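Local coordinates for aminotransferase (Helicobacter pylori, PDB 2FNU) that transfers an amino group to a UDP-linked 4-keto sugar, using pyridoxal phosphate, in the second step of pseudaminic acid biosynthesis, at the interface of chains A and B. Sequence-based numbering; all coordinates share one arbitrary frame. Chains: chain A/B, aminotransferase.

Contact 1: the interface of chains A and B. Residues chain A 61, 90, 93, 227, 229; chain B 61, 65, 207, 226-227, 229.
A:Glu93 meets B:Arg65 and B:His227 with its carboxylate, the two partners arriving on different sides of one oxygen. The guanidinium approaches end-on in a salt bridge, its plane turned 30° from that of the carboxylate: B:Arg65 NH1 donates to A:Glu93 OE2 at 2.8 Å through the syn lone pair, and B:Arg65 NH2 to A:Glu93 OE1 at 3.0 Å. The imidazole stands almost upright to the carboxylate, 79° between planes, and B:His227 NE2 donates to A:Glu93 OE2 at 2.8 Å from the anti side, tilted well out of the carboxylate plane. OE2 is thus gripped twice, and its negative charge would probably favour a proton on NE2. A bend in the glutamate chain (chi2 -76°) turns the carboxylate toward both donors. B:Phe207 suits its place because a flat ring can serve two groups: its CE2 lies over one face of the B:Arg65 guanidinium, while B:His227 CD2 sits over the ring. Flexible A:Met90 lays its methyl CE over a face of B:His227, 3.8 Å from the ring centroid, and A:Leu61 CD2 lies 3.9 Å from B:His227 CE1. The A:Phe229 and B:Phe229 rings meet at their CE1 atoms, 3.5 Å apart. Charge pairing and aromatic packing thus join the subunits near their two-fold axis.

Contact 2: the interface of chains A and B. Residues chain A 222-223; chain B 323-324.
A:Lys223 holds its chain straight from CA to CE (chi1 175°, the next two torsions also near 180°) and so sends a line of methylenes along B:Gln323, which is itself stretched out from CB to its amide. The two side chains therefore run side by side and point the same way. The lysine aliphatic stem lies against the glutamine amide: A:Lys223 CG is 3.8 Å from B:Gln323 CD, and A:Lys223 CB is 3.7 Å from B:Gln323 NE2. Long, unbranched residues suit this place because the lysine's methylenes can pack on the flat glutamine amide while both chains still carry a polar end. Beside this pair the backbones meet. Strand 220-222 of chain A ends at A:Val222, whose carbonyl faces the start of helix 323-328 in chain B, where amides of the first turn lack partners within their own helix. A beta-branched valine suits the end of a strand, and it takes part here through its backbone oxygen. B:Leu324 supplies one such amide. B:Leu324 CB also rests 3.5 Å from A:Lys223 O, packing the base of the leucine on the next carbonyl of the chain. The backbone hydrogen bond runs from B:Leu324 N to A:Val222 O at 2.9 Å.

Contact 3: the interface of chains A and B. Residues chain A 89, 92-93, 324; chain B 222, 224-226.
B:Ile225 pushes its branched side chain against helix 86-93 and A:Leu324 of the partner, and each branch from CB has its own surroundings. The methyl B:Ile225 CG2 enters an apolar cluster, with A:Leu324 CD2 at 3.6 Å, A:Leu92 CD1 at 3.7 Å and the amide nitrogen A:Asn89 ND2 also at 3.7 Å. The other branch, CG1, takes the crowded place between the backbone N and the carbonyl carbon (chi1 64°), which carries it toward A:Glu93. There B:Ile225 CG1 comes to 3.5 Å from the carboxylate oxygen A:Glu93 OE1. At the tip, B:Ile225 CD1 stands over the face of the carboxylate, 3.2 Å from A:Glu93 CD, a tight contact. Beta-branching suits the position because one residue can fill the leucine cluster and pack against the acid at once. A:Leu92 and A:Asn89 run antiparallel to the isoleucine and meet its flank. On the far side, the helix start at A:Leu324 gives its backbone N to B:Val222 O, the two-fold counterpart of the same bond in the other half. The polar end of A:Asn89 is linked to the partner backbone by water 1, which lies 2.9 Å from A:Asn89 OD1 and 2.7 Å from B:Gly226 O.

Contact 1: the interface of chains A and B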
loop_
_atom_site.group_PDB
_atom_site.type_symbol
_atom_site.label_atom_id
_atom_site.label_comp_id
_atom_site.label_asym_id
_atom_site.label_seq_id
_atom_site.Cartn_x
_atom_site.Cartn_y
_atom_site.Cartn_z
ATOM N N LEU A 61 2.203 -9.538 -4.501
ATOM C CA LEU A 61 0.867 -9.759 -5.060
ATOM C C LEU A 61 0.856 -9.319 -6.521
ATOM O O LEU A 61 0.323 -10.007 -7.392
ATOM C CB LEU A 61 -0.184 -8.946 -4.301
ATOM C CG LEU A 61 -1.623 -9.074 -4.823
ATOM C CD1 LEU A 61 -2.106 -10.507 -4.624
ATOM C CD2 LEU A 61 -2.546 -8.068 -4.124
ATOM N N MET A 90 0.581 -14.288 -0.317
ATOM C CA MET A 90 0.271 -13.672 -1.608
ATOM C C MET A 90 0.048 -14.707 -2.704
ATOM O O MET A 90 -0.653 -14.421 -3.684
ATOM C CB MET A 90 1.319 -12.622 -2.008
ATOM C CG MET A 90 1.333 -11.392 -1.069
ATOM S SD MET A 90 -0.306 -10.596 -0.912
ATOM C CE MET A 90 -0.902 -11.278 0.644
ATOM N N GLU A 93 -3.593 -15.488 -2.167
ATOM C CA GLU A 93 -4.431 -14.400 -2.692
ATOM C C GLU A 93 -4.461 -14.337 -4.220
ATOM O O GLU A 93 -5.329 -13.681 -4.800
ATOM C CB GLU A 93 -3.986 -13.047 -2.114
ATOM C CG GLU A 93 -4.405 -12.867 -0.666
ATOM C CD GLU A 93 -5.894 -12.542 -0.553
ATOM O OE1 GLU A 93 -6.714 -13.474 -0.343
ATOM O OE2 GLU A 93 -6.237 -11.352 -0.720
ATOM N N HIS A 227 -4.887 -1.397 -8.289
ATOM C CA HIS A 227 -5.054 -0.977 -6.885
ATOM C C HIS A 227 -4.386 0.384 -6.708
ATOM O O HIS A 227 -4.106 1.070 -7.690
ATOM C CB HIS A 227 -4.394 -2.045 -5.997
ATOM C CG HIS A 227 -5.089 -3.362 -6.064
ATOM N ND1 HIS A 227 -5.942 -3.794 -5.073
ATOM C CD2 HIS A 227 -5.098 -4.321 -7.021
ATOM C CE1 HIS A 227 -6.435 -4.977 -5.406
ATOM N NE2 HIS A 227 -5.940 -5.317 -6.586
ATOM N N PHE A 229 -1.053 0.867 -4.898
ATOM C CA PHE A 229 0.104 0.381 -4.162
ATOM C C PHE A 229 1.294 1.298 -4.432
ATOM O O PHE A 229 2.438 0.854 -4.398
ATOM C CB PHE A 229 0.470 -1.049 -4.591
ATOM C CG PHE A 229 -0.607 -2.083 -4.361
ATOM C CD1 PHE A 229 -1.500 -1.992 -3.307
ATOM C CD2 PHE A 229 -0.645 -3.214 -5.177
ATOM C CE1 PHE A 229 -2.472 -2.993 -3.096
ATOM C CE2 PHE A 229 -1.605 -4.218 -4.970
ATOM C CZ PHE A 229 -2.507 -4.106 -3.918
ATOM N N LEU B 61 -10.573 -2.130 -0.372
ATOM C CA LEU B 61 -10.454 -3.573 -0.569
ATOM C C LEU B 61 -10.620 -4.282 0.776
ATOM O O LEU B 61 -11.321 -5.291 0.887
ATOM C CB LEU B 61 -9.087 -3.945 -1.136
ATOM C CG LEU B 61 -8.830 -5.455 -1.258
ATOM C CD1 LEU B 61 -9.747 -6.049 -2.337
ATOM C CD2 LEU B 61 -7.365 -5.738 -1.588
ATOM N N ARG B 65 -13.691 -6.885 1.467
ATOM C CA ARG B 65 -13.350 -8.289 1.680
ATOM C C ARG B 65 -13.828 -8.775 3.036
ATOM O O ARG B 65 -14.057 -9.980 3.224
ATOM C CB ARG B 65 -11.828 -8.508 1.577
ATOM C CG ARG B 65 -11.295 -8.503 0.131
ATOM C CD ARG B 65 -11.625 -9.808 -0.640
ATOM N NE ARG B 65 -11.041 -10.980 0.023
ATOM C CZ ARG B 65 -9.760 -11.346 -0.082
ATOM N NH1 ARG B 65 -8.911 -10.671 -0.861
ATOM N NH2 ARG B 65 -9.328 -12.399 0.609
ATOM N N PHE B 207 -6.202 -8.132 8.467
ATOM C CA PHE B 207 -6.082 -8.174 6.992
ATOM C C PHE B 207 -5.053 -7.168 6.499
ATOM O O PHE B 207 -4.385 -7.398 5.475
ATOM C CB PHE B 207 -7.442 -7.882 6.379
ATOM C CG PHE B 207 -7.536 -8.129 4.891
ATOM C CD1 PHE B 207 -7.354 -7.076 3.978
ATOM C CD2 PHE B 207 -7.883 -9.397 4.402
ATOM C CE1 PHE B 207 -7.507 -7.290 2.603
ATOM C CE2 PHE B 207 -8.026 -9.623 3.044
ATOM C CZ PHE B 207 -7.833 -8.567 2.143
ATOM N N GLY B 226 -3.482 -11.914 5.216
ATOM C CA GLY B 226 -3.527 -10.469 5.173
ATOM C C GLY B 226 -2.414 -10.010 4.257
ATOM O O GLY B 226 -1.670 -10.825 3.680
ATOM N N HIS B 227 -2.323 -8.688 4.146
ATOM C CA HIS B 227 -1.421 -8.015 3.214
ATOM C C HIS B 227 -0.492 -7.111 4.013
ATOM O O HIS B 227 -0.336 -7.287 5.218
ATOM C CB HIS B 227 -2.263 -7.201 2.219
ATOM C CG HIS B 227 -3.123 -8.048 1.331
ATOM N ND1 HIS B 227 -2.816 -8.266 0.008
ATOM C CD2 HIS B 227 -4.281 -8.726 1.564
ATOM C CE1 HIS B 227 -3.725 -9.056 -0.536
ATOM N NE2 HIS B 227 -4.625 -9.352 0.384
ATOM N N PHE B 229 -0.708 -3.309 4.042
ATOM C CA PHE B 229 -1.301 -2.026 3.663
ATOM C C PHE B 229 -1.096 -1.004 4.787
ATOM O O PHE B 229 -1.894 -0.089 4.961
ATOM C CB PHE B 229 -2.804 -2.192 3.405
ATOM C CG PHE B 229 -3.150 -3.152 2.288
ATOM C CD1 PHE B 229 -2.311 -3.330 1.186
ATOM C CD2 PHE B 229 -4.384 -3.796 2.306
ATOM C CE1 PHE B 229 -2.675 -4.201 0.146
ATOM C CE2 PHE B 229 -4.751 -4.667 1.274
ATOM C CZ PHE B 229 -3.913 -4.855 0.193
#

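Contact 2: the interface of chains A and B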
loop_
_atom_site.group_PDB
_atom_site.type_symbol
_atom_site.label_atom_id
_atom_site.label_comp_id
_atom_site.label_asym_id
_atom_site.label_seq_id
_atom_site.Cartn_x
_atom_site.Cartn_y
_atom_site.Cartn_z
ATOM N N VAL A 222 -9.525 2.233 -18.507
ATOM C CA VAL A 222 -9.252 1.138 -17.599
ATOM C C VAL A 222 -9.686 -0.147 -18.316
ATOM O O VAL A 222 -10.880 -0.411 -18.468
ATOM C CB VAL A 222 -10.025 1.297 -16.261
ATOM C CG1 VAL A 222 -9.835 0.064 -15.357
ATOM C CG2 VAL A 222 -9.586 2.598 -15.553
ATOM N N LYS A 223 -8.700 -0.923 -18.767
ATOM C CA LYS A 223 -8.948 -2.199 -19.445
ATOM C C LYS A 223 -8.959 -3.372 -18.475
ATOM O O LYS A 223 -9.614 -4.403 -18.719
ATOM C CB LYS A 223 -7.876 -2.433 -20.519
ATOM C CG LYS A 223 -7.945 -3.783 -21.222
ATOM C CD LYS A 223 -6.815 -3.934 -22.230
ATOM C CE LYS A 223 -6.874 -5.295 -22.935
ATOM N NZ LYS A 223 -6.816 -6.432 -21.975
ATOM N N GLN B 323 -13.492 0.415 -20.545
ATOM C CA GLN B 323 -13.364 -0.835 -21.313
ATOM C C GLN B 323 -13.596 -2.094 -20.482
ATOM O O GLN B 323 -14.311 -3.017 -20.902
ATOM C CB GLN B 323 -11.984 -0.897 -21.987
ATOM C CG GLN B 323 -11.789 -2.158 -22.847
ATOM C CD GLN B 323 -10.439 -2.229 -23.578
ATOM O OE1 GLN B 323 -10.097 -3.260 -24.184
ATOM N NE2 GLN B 323 -9.670 -1.145 -23.525
ATOM N N LEU B 324 -13.006 -2.135 -19.291
ATOM C CA LEU B 324 -13.180 -3.285 -18.426
ATOM C C LEU B 324 -14.656 -3.543 -18.162
ATOM O O LEU B 324 -15.103 -4.684 -18.211
ATOM C CB LEU B 324 -12.436 -3.086 -17.106
ATOM C CG LEU B 324 -12.626 -4.156 -16.023
ATOM C CD1 LEU B 324 -12.124 -5.533 -16.470
ATOM C CD2 LEU B 324 -11.929 -3.706 -14.761
#

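Contact 3: the interface of chains A and B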
loop_
_atom_site.group_PDB
_atom_site.type_symbol
_atom_site.label_atom_id
_atom_site.label_comp_id
_atom_site.label_asym_id
_atom_site.label_seq_id
_atom_site.Cartn_x
_atom_site.Cartn_y
_atom_site.Cartn_z
ATOM N N ASN A 89 1.348 -16.089 1.647
ATOM C CA ASN A 89 -0.001 -15.492 1.722
ATOM C C ASN A 89 -0.386 -14.911 0.369
ATOM O O ASN A 89 -1.545 -14.987 -0.042
ATOM C CB ASN A 89 -0.068 -14.350 2.754
ATOM C CG ASN A 89 -0.269 -14.824 4.209
ATOM O OD1 ASN A 89 -0.213 -13.993 5.141
ATOM N ND2 ASN A 89 -0.514 -16.111 4.417
ATOM N N LEU A 92 -1.640 -17.560 -2.012
ATOM C CA LEU A 92 -3.056 -17.834 -1.749
ATOM C C LEU A 92 -3.959 -16.760 -2.340
ATOM O O LEU A 92 -4.970 -17.080 -2.971
ATOM C CB LEU A 92 -3.346 -17.997 -0.258
ATOM C CG LEU A 92 -2.614 -19.106 0.504
ATOM C CD1 LEU A 92 -3.060 -19.138 1.962
ATOM C CD2 LEU A 92 -2.797 -20.462 -0.140
ATOM N N GLU A 93 -3.593 -15.488 -2.167
ATOM C CA GLU A 93 -4.431 -14.400 -2.692
ATOM C C GLU A 93 -4.461 -14.337 -4.220
ATOM O O GLU A 93 -5.329 -13.681 -4.800
ATOM C CB GLU A 93 -3.986 -13.047 -2.114
ATOM C CG GLU A 93 -4.405 -12.867 -0.666
ATOM C CD GLU A 93 -5.894 -12.542 -0.553
ATOM O OE1 GLU A 93 -6.714 -13.474 -0.343
ATOM O OE2 GLU A 93 -6.237 -11.352 -0.720
ATOM N N LEU A 324 -3.630 -21.500 9.462
ATOM C CA LEU A 324 -4.264 -21.373 8.153
ATOM C C LEU A 324 -3.761 -22.449 7.208
ATOM O O LEU A 324 -4.541 -23.081 6.495
ATOM C CB LEU A 324 -3.990 -19.995 7.540
ATOM C CG LEU A 324 -4.491 -19.766 6.107
ATOM C CD1 LEU A 324 -6.014 -19.916 6.027
ATOM C CD2 LEU A 324 -4.022 -18.384 5.637
ATOM N N VAL B 222 -1.062 -17.378 12.358
ATOM C CA VAL B 222 -1.806 -16.869 11.217
ATOM C C VAL B 222 -2.985 -17.808 10.963
ATOM O O VAL B 222 -2.786 -18.992 10.642
ATOM C CB VAL B 222 -0.904 -16.805 9.964
ATOM C CG1 VAL B 222 -1.722 -16.478 8.709
ATOM C CG2 VAL B 222 0.181 -15.758 10.153
ATOM N N SER B 224 -5.753 -16.590 9.019
ATOM C CA SER B 224 -6.395 -16.018 7.851
ATOM C C SER B 224 -5.358 -15.119 7.183
ATOM O O SER B 224 -4.404 -14.660 7.847
ATOM C CB SER B 224 -7.583 -15.169 8.302
ATOM O OG SER B 224 -7.176 -14.333 9.384
ATOM N N ILE B 225 -5.493 -14.887 5.874
ATOM C CA ILE B 225 -4.457 -14.107 5.184
ATOM C C ILE B 225 -4.568 -12.618 5.498
ATOM O O ILE B 225 -5.576 -12.123 6.012
ATOM C CB ILE B 225 -4.404 -14.298 3.612
ATOM C CG1 ILE B 225 -5.687 -13.809 2.950
ATOM C CG2 ILE B 225 -4.032 -15.733 3.183
ATOM C CD1 ILE B 225 -5.683 -12.316 2.645
ATOM N N GLY B 226 -3.482 -11.914 5.216
ATOM C CA GLY B 226 -3.527 -10.469 5.173
ATOM C C GLY B 226 -2.414 -10.010 4.257
ATOM O O GLY B 226 -1.670 -10.825 3.680
HETATM O O HOH W 1 0.957 -11.552 4.024
#

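Contact 1 and contact 3 are neighbours, their C-alpha centres about 10 Å apart, and share A:Glu93 and B:Gly226; helix 86-93 of chain A serves both. The C-alpha centre of contact 2 is about 21 Å from that of contact 1 and about 29 Å from that of contact 3. Contact 2 repeats, with the chains exchanged, the strand 220-222 to residue 324 pairing of contact 3, so the two lie on either side of contact 1. The segment 222-229 thus reaches across the dimer in all three. Dimerisation is typical of this aminotransferase family, so the interface is probably the biological one.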